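Local coordinates for protein glycosaminoglycan xylosylkinase (Hydra vulgaris, PDB 5XOM) that probably phosphorylates xylose in the glycosaminoglycan linkage region, as a sugar kinase of the secretory-pathway Fam20 family, at residues Leu221-Arg229 / Tyr244-Tyr254; Leu315-Tyr326 / Asp373-Glu381. All blocks are in the same frame, centred on the assembly; numbering follows the deposited sequence.

Interaction 1 (Leu221-Arg229 / Tyr244-Tyr254); sequences LKLPHPWRR and YCESVVIKEPY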
loop_
_atom_site.group_PDB
_atom_site.type_symbol
_atom_site.label_atom_id
_atom_site.label_comp_id
_atom_site.label_asym_id
_atom_site.label_seq_id
_atom_site.Cartn_x
_atom_site.Cartn_y
_atom_site.Cartn_z
ATOM N N LEU A 221 18.897 8.658 17.479
ATOM C CA LEU A 221 19.976 8.569 18.453
ATOM C C LEU A 221 21.144 7.793 17.858
ATOM O O LEU A 221 20.947 6.846 17.091
ATOM C CB LEU A 221 19.502 7.901 19.747
ATOM C CG LEU A 221 18.500 8.714 20.572
ATOM C CD1 LEU A 221 17.962 7.889 21.725
ATOM C CD2 LEU A 221 19.151 10.001 21.085
ATOM N N LYS A 222 22.359 8.201 18.215
ATOM C CA LYS A 222 23.578 7.649 17.646
ATOM C C LYS A 222 24.441 7.027 18.737
ATOM O O LYS A 222 24.629 7.618 19.803
ATOM C CB LYS A 222 24.363 8.736 16.913
ATOM C CG LYS A 222 25.653 8.263 16.274
ATOM C CD LYS A 222 26.559 9.443 15.967
ATOM C CE LYS A 222 25.860 10.453 15.070
ATOM N NZ LYS A 222 25.929 10.078 13.631
ATOM N N LEU A 223 24.972 5.838 18.458
ATOM C CA LEU A 223 25.906 5.134 19.322
ATOM C C LEU A 223 27.066 4.597 18.499
ATOM O O LEU A 223 26.919 4.355 17.297
ATOM C CB LEU A 223 25.231 3.968 20.065
ATOM C CG LEU A 223 24.213 4.328 21.149
ATOM C CD1 LEU A 223 23.547 3.075 21.714
ATOM C CD2 LEU A 223 24.900 5.113 22.257
ATOM N N PRO A 224 28.235 4.418 19.115
ATOM C CA PRO A 224 29.358 3.807 18.390
ATOM C C PRO A 224 29.074 2.350 18.052
ATOM O O PRO A 224 28.504 1.607 18.855
ATOM C CB PRO A 224 30.533 3.936 19.371
ATOM C CG PRO A 224 29.902 4.125 20.708
ATOM C CD PRO A 224 28.624 4.866 20.464
ATOM N N HIS A 225 29.487 1.945 16.855
ATOM C CA HIS A 225 29.303 0.564 16.416
ATOM C C HIS A 225 30.336 -0.329 17.096
ATOM O O HIS A 225 31.534 -0.040 17.027
ATOM C CB HIS A 225 29.453 0.462 14.902
ATOM C CG HIS A 225 28.805 -0.749 14.306
ATOM N ND1 HIS A 225 29.204 -2.032 14.608
ATOM C CD2 HIS A 225 27.810 -0.870 13.393
ATOM C CE1 HIS A 225 28.467 -2.893 13.930
ATOM N NE2 HIS A 225 27.616 -2.214 13.182
ATOM N N PRO A 226 29.915 -1.399 17.784
ATOM C CA PRO A 226 30.891 -2.293 18.430
ATOM C C PRO A 226 31.943 -2.833 17.471
ATOM O O PRO A 226 33.037 -3.211 17.901
ATOM C CB PRO A 226 30.016 -3.417 18.995
ATOM C CG PRO A 226 28.694 -2.771 19.238
ATOM C CD PRO A 226 28.527 -1.759 18.124
ATOM N N TRP A 227 31.632 -2.879 16.174
ATOM C CA TRP A 227 32.560 -3.396 15.176
ATOM C C TRP A 227 33.194 -2.292 14.337
ATOM O O TRP A 227 33.687 -2.559 13.237
ATOM C CB TRP A 227 31.853 -4.416 14.283
ATOM C CG TRP A 227 31.701 -5.754 14.948
ATOM C CD1 TRP A 227 32.572 -6.802 14.876
ATOM C CD2 TRP A 227 30.625 -6.184 15.793
ATOM N NE1 TRP A 227 32.105 -7.858 15.621
ATOM C CE2 TRP A 227 30.911 -7.506 16.193
ATOM C CE3 TRP A 227 29.446 -5.583 16.247
ATOM C CZ2 TRP A 227 30.063 -8.237 17.024
ATOM C CZ3 TRP A 227 28.604 -6.311 17.071
ATOM C CH2 TRP A 227 28.917 -7.623 17.452
ATOM N N ARG A 228 33.209 -1.061 14.843
ATOM C CA ARG A 228 33.830 0.042 14.125
ATOM C C ARG A 228 35.330 -0.184 13.956
ATOM O O ARG A 228 35.968 -0.926 14.710
ATOM C CB ARG A 228 33.580 1.364 14.853
ATOM C CG ARG A 228 34.239 1.477 16.223
ATOM C CD ARG A 228 33.683 2.679 16.970
ATOM N NE ARG A 228 34.298 2.868 18.282
ATOM C CZ ARG A 228 33.931 2.216 19.383
ATOM N NH1 ARG A 228 32.952 1.321 19.336
ATOM N NH2 ARG A 228 34.546 2.457 20.535
ATOM N N ARG A 229 35.888 0.474 12.947
ATOM C CA ARG A 229 37.306 0.387 12.652
ATOM C C ARG A 229 38.081 1.409 13.476
ATOM O O ARG A 229 37.512 2.284 14.134
ATOM C CB ARG A 229 37.552 0.598 11.157
ATOM C CG ARG A 229 36.836 -0.424 10.320
ATOM C CD ARG A 229 36.744 -0.050 8.855
ATOM N NE ARG A 229 35.906 -1.031 8.179
ATOM C CZ ARG A 229 36.345 -2.208 7.748
ATOM N NH1 ARG A 229 37.617 -2.540 7.911
ATOM N NH2 ARG A 229 35.513 -3.052 7.155
ATOM N N TYR A 244 34.847 -12.234 20.247
ATOM C CA TYR A 244 34.504 -10.849 20.556
ATOM C C TYR A 244 33.008 -10.642 20.776
ATOM O O TYR A 244 32.619 -9.815 21.608
ATOM C CB TYR A 244 34.989 -9.944 19.423
ATOM C CG TYR A 244 34.645 -8.484 19.596
ATOM C CD1 TYR A 244 35.332 -7.694 20.509
ATOM C CD2 TYR A 244 33.616 -7.902 18.866
ATOM C CE1 TYR A 244 35.023 -6.358 20.673
ATOM C CE2 TYR A 244 33.296 -6.565 19.023
ATOM C CZ TYR A 244 33.999 -5.798 19.929
ATOM O OH TYR A 244 33.679 -4.469 20.086
ATOM N N CYS A 245 32.151 -11.365 20.040
ATOM C CA CYS A 245 30.709 -11.182 20.210
ATOM C C CYS A 245 30.277 -11.544 21.624
ATOM O O CYS A 245 29.407 -10.883 22.204
ATOM C CB CYS A 245 29.929 -12.012 19.190
ATOM S SG CYS A 245 28.136 -11.659 19.136
ATOM N N GLU A 246 30.871 -12.597 22.189
ATOM C CA GLU A 246 30.595 -12.978 23.570
ATOM C C GLU A 246 30.792 -11.803 24.522
ATOM O O GLU A 246 30.054 -11.652 25.500
ATOM C CB GLU A 246 31.501 -14.146 23.954
ATOM C CG GLU A 246 31.260 -15.403 23.130
ATOM C CD GLU A 246 32.305 -16.479 23.378
ATOM O OE1 GLU A 246 32.954 -16.456 24.446
ATOM O OE2 GLU A 246 32.455 -17.370 22.511
ATOM N N SER A 247 31.782 -10.952 24.240
ATOM C CA SER A 247 32.021 -9.771 25.066
ATOM C C SER A 247 30.964 -8.687 24.844
ATOM O O SER A 247 30.623 -7.960 25.783
ATOM C CB SER A 247 33.417 -9.223 24.783
ATOM O OG SER A 247 33.500 -7.879 25.048
ATOM N N VAL A 248 30.459 -8.548 23.616
ATOM C CA VAL A 248 29.504 -7.486 23.310
ATOM C C VAL A 248 28.173 -7.730 24.011
ATOM O O VAL A 248 27.552 -6.799 24.534
ATOM C CB VAL A 248 29.320 -7.356 21.788
ATOM C CG1 VAL A 248 28.261 -6.307 21.461
ATOM C CG2 VAL A 248 30.644 -7.013 21.133
ATOM N N VAL A 249 27.703 -8.980 24.011
ATOM C CA VAL A 249 26.372 -9.307 24.513
ATOM C C VAL A 249 26.200 -9.115 26.015
ATOM O O VAL A 249 25.081 -9.256 26.515
ATOM C CB VAL A 249 26.024 -10.759 24.168
ATOM C CG1 VAL A 249 26.276 -11.022 22.695
ATOM C CG2 VAL A 249 26.834 -11.710 25.053
ATOM N N ILE A 250 27.267 -8.806 26.752
ATOM C CA ILE A 250 27.145 -8.691 28.205
ATOM C C ILE A 250 26.726 -7.283 28.633
ATOM O O ILE A 250 26.055 -7.128 29.658
ATOM C CB ILE A 250 28.434 -9.148 28.913
ATOM C CG1 ILE A 250 29.577 -8.154 28.699
ATOM C CG2 ILE A 250 28.833 -10.545 28.447
ATOM C CD1 ILE A 250 30.908 -8.627 29.255
ATOM N N LYS A 251 27.107 -6.251 27.885
ATOM C CA LYS A 251 26.644 -4.906 28.195
ATOM C C LYS A 251 25.389 -4.564 27.389
ATOM O O LYS A 251 25.138 -5.119 26.315
ATOM C CB LYS A 251 27.734 -3.872 27.893
ATOM C CG LYS A 251 28.633 -3.485 29.064
ATOM C CD LYS A 251 29.342 -2.159 28.771
ATOM C CE LYS A 251 30.260 -1.727 29.907
ATOM N NZ LYS A 251 31.062 -0.522 29.537
ATOM N N GLU A 252 24.621 -3.606 27.906
ATOM C CA GLU A 252 23.406 -3.133 27.238
ATOM C C GLU A 252 23.849 -2.226 26.107
ATOM O O GLU A 252 24.904 -1.610 26.199
ATOM C CB GLU A 252 22.479 -2.353 28.187
ATOM C CG GLU A 252 21.390 -3.150 28.910
ATOM C CD GLU A 252 20.636 -2.304 29.942
ATOM O OE1 GLU A 252 21.286 -1.547 30.694
ATOM O OE2 GLU A 252 19.383 -2.353 29.958
ATOM N N PRO A 253 23.058 -2.130 25.033
ATOM C CA PRO A 253 21.745 -2.690 24.679
ATOM C C PRO A 253 21.832 -3.971 23.855
ATOM O O PRO A 253 20.902 -4.292 23.112
ATOM C CB PRO A 253 21.122 -1.564 23.860
ATOM C CG PRO A 253 22.297 -0.961 23.153
ATOM C CD PRO A 253 23.503 -1.139 24.041
ATOM N N TYR A 254 22.951 -4.675 23.953
ATOM C CA TYR A 254 23.151 -5.894 23.181
ATOM C C TYR A 254 22.766 -7.155 23.948
ATOM O O TYR A 254 22.881 -8.254 23.396
ATOM C CB TYR A 254 24.603 -5.959 22.685
ATOM C CG TYR A 254 25.021 -4.642 22.064
ATOM C CD1 TYR A 254 24.502 -4.239 20.837
ATOM C CD2 TYR A 254 25.895 -3.783 22.718
ATOM C CE1 TYR A 254 24.857 -3.026 20.271
ATOM C CE2 TYR A 254 26.255 -2.567 22.161
ATOM C CZ TYR A 254 25.732 -2.195 20.936
ATOM O OH TYR A 254 26.083 -0.990 20.372
HETATM O O HOH W 1 27.868 0.838 21.408
#

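Interaction 2 (Leu315-Tyr326 / Asp373-Glu381); sequences LVQCCRLRSSTY and DAVEKCFKE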
loop_
_atom_site.group_PDB
_atom_site.type_symbol
_atom_site.label_atom_id
_atom_site.label_comp_id
_atom_site.label_asym_id
_atom_site.label_seq_id
_atom_site.Cartn_x
_atom_site.Cartn_y
_atom_site.Cartn_z
ATOM N N LEU A 315 27.966 -10.793 11.750
ATOM C CA LEU A 315 27.370 -12.088 11.448
ATOM C C LEU A 315 28.365 -13.222 11.658
ATOM O O LEU A 315 28.020 -14.251 12.248
ATOM C CB LEU A 315 26.834 -12.112 10.013
ATOM C CG LEU A 315 26.326 -13.479 9.553
ATOM C CD1 LEU A 315 24.987 -13.793 10.199
ATOM C CD2 LEU A 315 26.216 -13.509 8.037
ATOM N N VAL A 316 29.609 -13.037 11.212
ATOM C CA VAL A 316 30.587 -14.124 11.249
ATOM C C VAL A 316 30.977 -14.460 12.685
ATOM O O VAL A 316 31.149 -15.632 13.037
ATOM C CB VAL A 316 31.816 -13.758 10.396
ATOM C CG1 VAL A 316 32.931 -14.769 10.596
ATOM C CG2 VAL A 316 31.430 -13.683 8.921
ATOM N N GLN A 317 31.124 -13.442 13.537
ATOM C CA GLN A 317 31.557 -13.698 14.905
ATOM C C GLN A 317 30.394 -14.087 15.812
ATOM O O GLN A 317 30.567 -14.910 16.716
ATOM C CB GLN A 317 32.306 -12.482 15.456
ATOM C CG GLN A 317 33.667 -12.265 14.786
ATOM C CD GLN A 317 34.431 -11.086 15.352
ATOM O OE1 GLN A 317 33.860 -10.203 15.989
ATOM N NE2 GLN A 317 35.742 -11.071 15.140
ATOM N N CYS A 318 29.204 -13.521 15.589
ATOM C CA CYS A 318 28.065 -13.809 16.457
ATOM C C CYS A 318 27.307 -15.069 16.055
ATOM O O CYS A 318 26.758 -15.754 16.926
ATOM C CB CYS A 318 27.088 -12.624 16.469
ATOM S SG CYS A 318 27.734 -11.094 17.219
ATOM N N CYS A 319 27.280 -15.397 14.762
ATOM C CA CYS A 319 26.504 -16.524 14.243
ATOM C C CYS A 319 25.086 -16.523 14.806
ATOM O O CYS A 319 24.610 -17.504 15.382
ATOM C CB CYS A 319 27.213 -17.852 14.502
ATOM S SG CYS A 319 28.552 -18.160 13.317
ATOM N N ARG A 320 24.438 -15.370 14.700
ATOM C CA ARG A 320 23.011 -15.243 14.931
ATOM C C ARG A 320 22.418 -14.506 13.741
ATOM O O ARG A 320 23.051 -13.606 13.176
ATOM C CB ARG A 320 22.726 -14.505 16.242
ATOM C CG ARG A 320 23.388 -15.171 17.456
ATOM C CD ARG A 320 23.390 -14.267 18.680
ATOM N NE ARG A 320 22.046 -13.864 19.070
ATOM C CZ ARG A 320 21.255 -14.589 19.857
ATOM N NH1 ARG A 320 21.686 -15.747 20.345
ATOM N NH2 ARG A 320 20.038 -14.154 20.159
ATOM N N LEU A 321 21.213 -14.894 13.347
ATOM C CA LEU A 321 20.592 -14.300 12.175
ATOM C C LEU A 321 19.092 -14.320 12.367
ATOM O O LEU A 321 18.519 -15.365 12.691
ATOM C CB LEU A 321 20.973 -15.045 10.888
ATOM C CG LEU A 321 20.337 -14.528 9.588
ATOM C CD1 LEU A 321 20.646 -13.050 9.351
ATOM C CD2 LEU A 321 20.783 -15.362 8.396
ATOM N N ARG A 322 18.470 -13.161 12.180
ATOM C CA ARG A 322 17.027 -13.060 12.331
ATOM C C ARG A 322 16.325 -13.908 11.285
ATOM O O ARG A 322 16.719 -13.936 10.116
ATOM C CB ARG A 322 16.587 -11.607 12.221
ATOM C CG ARG A 322 15.085 -11.423 12.085
ATOM C CD ARG A 322 14.690 -9.959 12.248
ATOM N NE ARG A 322 14.955 -9.453 13.591
ATOM C CZ ARG A 322 15.705 -8.392 13.844
ATOM N NH1 ARG A 322 16.281 -7.705 12.858
ATOM N NH2 ARG A 322 15.897 -7.989 15.099
ATOM N N SER A 323 15.261 -14.589 11.716
ATOM C CA SER A 323 14.601 -15.574 10.868
ATOM C C SER A 323 14.045 -14.943 9.595
ATOM O O SER A 323 14.214 -15.493 8.502
ATOM C CB SER A 323 13.497 -16.285 11.651
ATOM O OG SER A 323 12.792 -17.204 10.833
ATOM N N SER A 324 13.341 -13.811 9.718
ATOM C CA SER A 324 12.772 -13.169 8.534
ATOM C C SER A 324 13.857 -12.765 7.538
ATOM O O SER A 324 13.657 -12.853 6.321
ATOM C CB SER A 324 11.928 -11.951 8.922
ATOM O OG SER A 324 12.651 -11.041 9.730
ATOM N N THR A 325 15.005 -12.299 8.038
ATOM C CA THR A 325 16.115 -11.950 7.155
ATOM C C THR A 325 16.602 -13.173 6.384
ATOM O O THR A 325 16.811 -13.116 5.168
ATOM C CB THR A 325 17.257 -11.335 7.966
ATOM O OG1 THR A 325 16.780 -10.177 8.663
ATOM C CG2 THR A 325 18.398 -10.909 7.041
ATOM N N TYR A 326 16.789 -14.294 7.087
ATOM C CA TYR A 326 17.219 -15.529 6.439
ATOM C C TYR A 326 16.237 -15.964 5.357
ATOM O O TYR A 326 16.642 -16.346 4.254
ATOM C CB TYR A 326 17.378 -16.624 7.491
ATOM C CG TYR A 326 17.726 -17.992 6.949
ATOM C CD1 TYR A 326 18.926 -18.218 6.287
ATOM C CD2 TYR A 326 16.854 -19.061 7.114
ATOM C CE1 TYR A 326 19.245 -19.476 5.798
ATOM C CE2 TYR A 326 17.163 -20.319 6.631
ATOM C CZ TYR A 326 18.359 -20.522 5.976
ATOM O OH TYR A 326 18.664 -21.776 5.492
ATOM N N ASP A 373 27.363 -18.281 2.088
ATOM C CA ASP A 373 28.462 -19.106 2.579
ATOM C C ASP A 373 28.734 -18.840 4.056
ATOM O O ASP A 373 28.939 -19.775 4.841
ATOM C CB ASP A 373 29.723 -18.858 1.747
ATOM C CG ASP A 373 29.581 -19.330 0.310
ATOM O OD1 ASP A 373 28.619 -20.071 0.012
ATOM O OD2 ASP A 373 30.437 -18.955 -0.522
ATOM N N ALA A 374 28.771 -17.563 4.446
ATOM C CA ALA A 374 29.034 -17.225 5.843
ATOM C C ALA A 374 27.947 -17.772 6.758
ATOM O O ALA A 374 28.239 -18.272 7.853
ATOM C CB ALA A 374 29.160 -15.710 6.007
ATOM N N VAL A 375 26.690 -17.696 6.320
ATOM C CA VAL A 375 25.590 -18.217 7.121
ATOM C C VAL A 375 25.676 -19.736 7.213
ATOM O O VAL A 375 25.524 -20.316 8.294
ATOM C CB VAL A 375 24.240 -17.753 6.538
ATOM C CG1 VAL A 375 23.089 -18.540 7.156
ATOM C CG2 VAL A 375 24.048 -16.260 6.748
ATOM N N GLU A 376 25.951 -20.401 6.087
ATOM C CA GLU A 376 26.077 -21.854 6.099
ATOM C C GLU A 376 27.245 -22.297 6.975
ATOM O O GLU A 376 27.182 -23.349 7.623
ATOM C CB GLU A 376 26.216 -22.389 4.675
ATOM C CG GLU A 376 24.861 -22.611 4.003
ATOM C CD GLU A 376 24.949 -22.720 2.491
ATOM O OE1 GLU A 376 26.075 -22.831 1.962
ATOM O OE2 GLU A 376 23.887 -22.674 1.829
ATOM N N LYS A 377 28.331 -21.517 6.997
ATOM C CA LYS A 377 29.423 -21.818 7.919
ATOM C C LYS A 377 28.977 -21.691 9.370
ATOM O O LYS A 377 29.400 -22.478 10.228
ATOM C CB LYS A 377 30.613 -20.896 7.665
ATOM C CG LYS A 377 31.765 -21.149 8.622
ATOM C CD LYS A 377 32.984 -20.293 8.317
ATOM C CE LYS A 377 34.206 -20.827 9.049
ATOM N NZ LYS A 377 35.479 -20.356 8.442
ATOM N N CYS A 378 28.129 -20.701 9.671
ATOM C CA CYS A 378 27.580 -20.594 11.021
ATOM C C CYS A 378 26.742 -21.813 11.372
ATOM O O CYS A 378 26.811 -22.318 12.499
ATOM C CB CYS A 378 26.748 -19.314 11.162
ATOM S SG CYS A 378 27.703 -17.807 11.489
ATOM N N PHE A 379 25.961 -22.316 10.413
ATOM C CA PHE A 379 25.169 -23.515 10.665
ATOM C C PHE A 379 26.056 -24.711 10.969
ATOM O O PHE A 379 25.768 -25.487 11.886
ATOM C CB PHE A 379 24.266 -23.818 9.467
ATOM C CG PHE A 379 23.143 -22.834 9.288
ATOM C CD1 PHE A 379 22.280 -22.942 8.217
ATOM C CD2 PHE A 379 22.947 -21.813 10.189
ATOM C CE1 PHE A 379 21.243 -22.028 8.056
ATOM C CE2 PHE A 379 21.916 -20.909 10.018
ATOM C CZ PHE A 379 21.070 -21.020 8.958
ATOM N N LYS A 380 27.149 -24.871 10.222
ATOM C CA LYS A 380 27.995 -26.042 10.419
ATOM C C LYS A 380 28.606 -26.067 11.813
ATOM O O LYS A 380 28.780 -27.143 12.401
ATOM C CB LYS A 380 29.093 -26.081 9.352
ATOM C CG LYS A 380 30.349 -26.838 9.764
ATOM C CD LYS A 380 30.968 -27.611 8.608
ATOM C CE LYS A 380 30.043 -28.730 8.129
ATOM N NZ LYS A 380 30.730 -29.678 7.200
ATOM N N GLU A 381 28.906 -24.900 12.372
ATOM C CA GLU A 381 29.694 -24.815 13.591
ATOM C C GLU A 381 28.865 -24.480 14.825
ATOM O O GLU A 381 29.406 -24.490 15.935
ATOM C CB GLU A 381 30.811 -23.792 13.400
ATOM C CG GLU A 381 31.701 -24.145 12.217
ATOM C CD GLU A 381 32.697 -23.061 11.865
ATOM O OE1 GLU A 381 32.674 -21.991 12.511
ATOM O OE2 GLU A 381 33.504 -23.283 10.938
#

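Interaction 1 (Leu221-Arg229 / Tyr244-Tyr254)
With chi1 at 178°, Y244 swings its ring away from its own backbone N, while W227 (chi1 -78°) holds CG beside N and opposite its carbonyl carbon, and the two side chains slide past each other in opposite directions. The phenol edge meets the indole face in a T-shaped pair, five-membered ring to phenol ring centroids 5.1 Å apart with planes at 80°; Y244 CD2 comes to 3.6 Å from W227 NE1, whose hydrogen-bond partner is Q317 of helix 313-318. Beyond the ring, Y244 OH donates to P226 O at 2.6 Å, tilted somewhat from the carbonyl plane. P226 and W227 are the central residues of the type I turn H225-R228, which follows edge strand 221-224 of a three-stranded antiparallel sheet in the kinase-like Fam20 region. A phenylalanine in place of Y244 would probably leave P226 O without this donor and the turn less firmly tied to helix 244-248. P226 CB also packs on V248 CG1 (4.2 Å), and V248 CG2 meets W227 CH2 at 4.1 Å. P226 CG lies 3.4 Å from Y254 OH. That hydroxyl hydrogen-bonds to Y281 and, at 2.8 Å, to a water that also donates to P224 O (2.7 Å).

Interaction 2 (Leu315-Tyr326 / Asp373-Glu381)
L315 O accepts the helical bond from C319 N at 2.9 Å and has C378 SG packed beside it at 3.6 Å, close to where the two segments are joined covalently. The disulfide links C319 SG to C378 SG with a chi3 of -78°, the left-handed sense. C319 is the first residue to leave helix 313-318, with positive phi, and C378 faces it from helix 358-382. One turn earlier in that helix, V375 spreads its two methyls: CG2 lies 3.7 Å from L315 CD2 and 3.8 Å from L321 CD2, both leucines crossing the valine at about a right angle, while CG1 reaches Y326 CE1 at 4.2 Å. L321 sits in strand 321-322, paired in parallel with 388-389, so the contact joins this strand and helices 313-318 and 323-334 to helix 358-382, all within the kinase-like Fam20 region. Y326, with CG opposite its backbone N (chi1 176°), carries its ring to F379, whose phenyl edge meets the tyrosine face in an offset edge-to-face stack, planes at 70°, with F379 CE1 3.6 Å from Y326 OH. No hydrogen bond crosses between the segments, so one covalent bond and apolar packing carry the contact, a chemistry consistent with the oxidising secretory pathway.

Overall arrangement
Interactions 1 and 2 lie on the same side of the chain's centre, about 18 Å apart between their own centres, and both are partly buried and well away from the middle of the fold. They follow one another in sequence but meet in space: the disulfide C245-C318 ties helix 244-248 to helix 313-318, and W227 CH2 packs on C318 SG. Helix 259-273 packs against both, beside Y254 in one and L315 and L321 in the other. Each has an edge-to-face aromatic pair. To this, interaction 1, joining loop, turn and a short helix, adds a hydroxyl-to-carbonyl bond and a shared water, whereas interaction 2, between helices and a short strand, adds aliphatic packing and its own disulfide, with no hydrogen bond across.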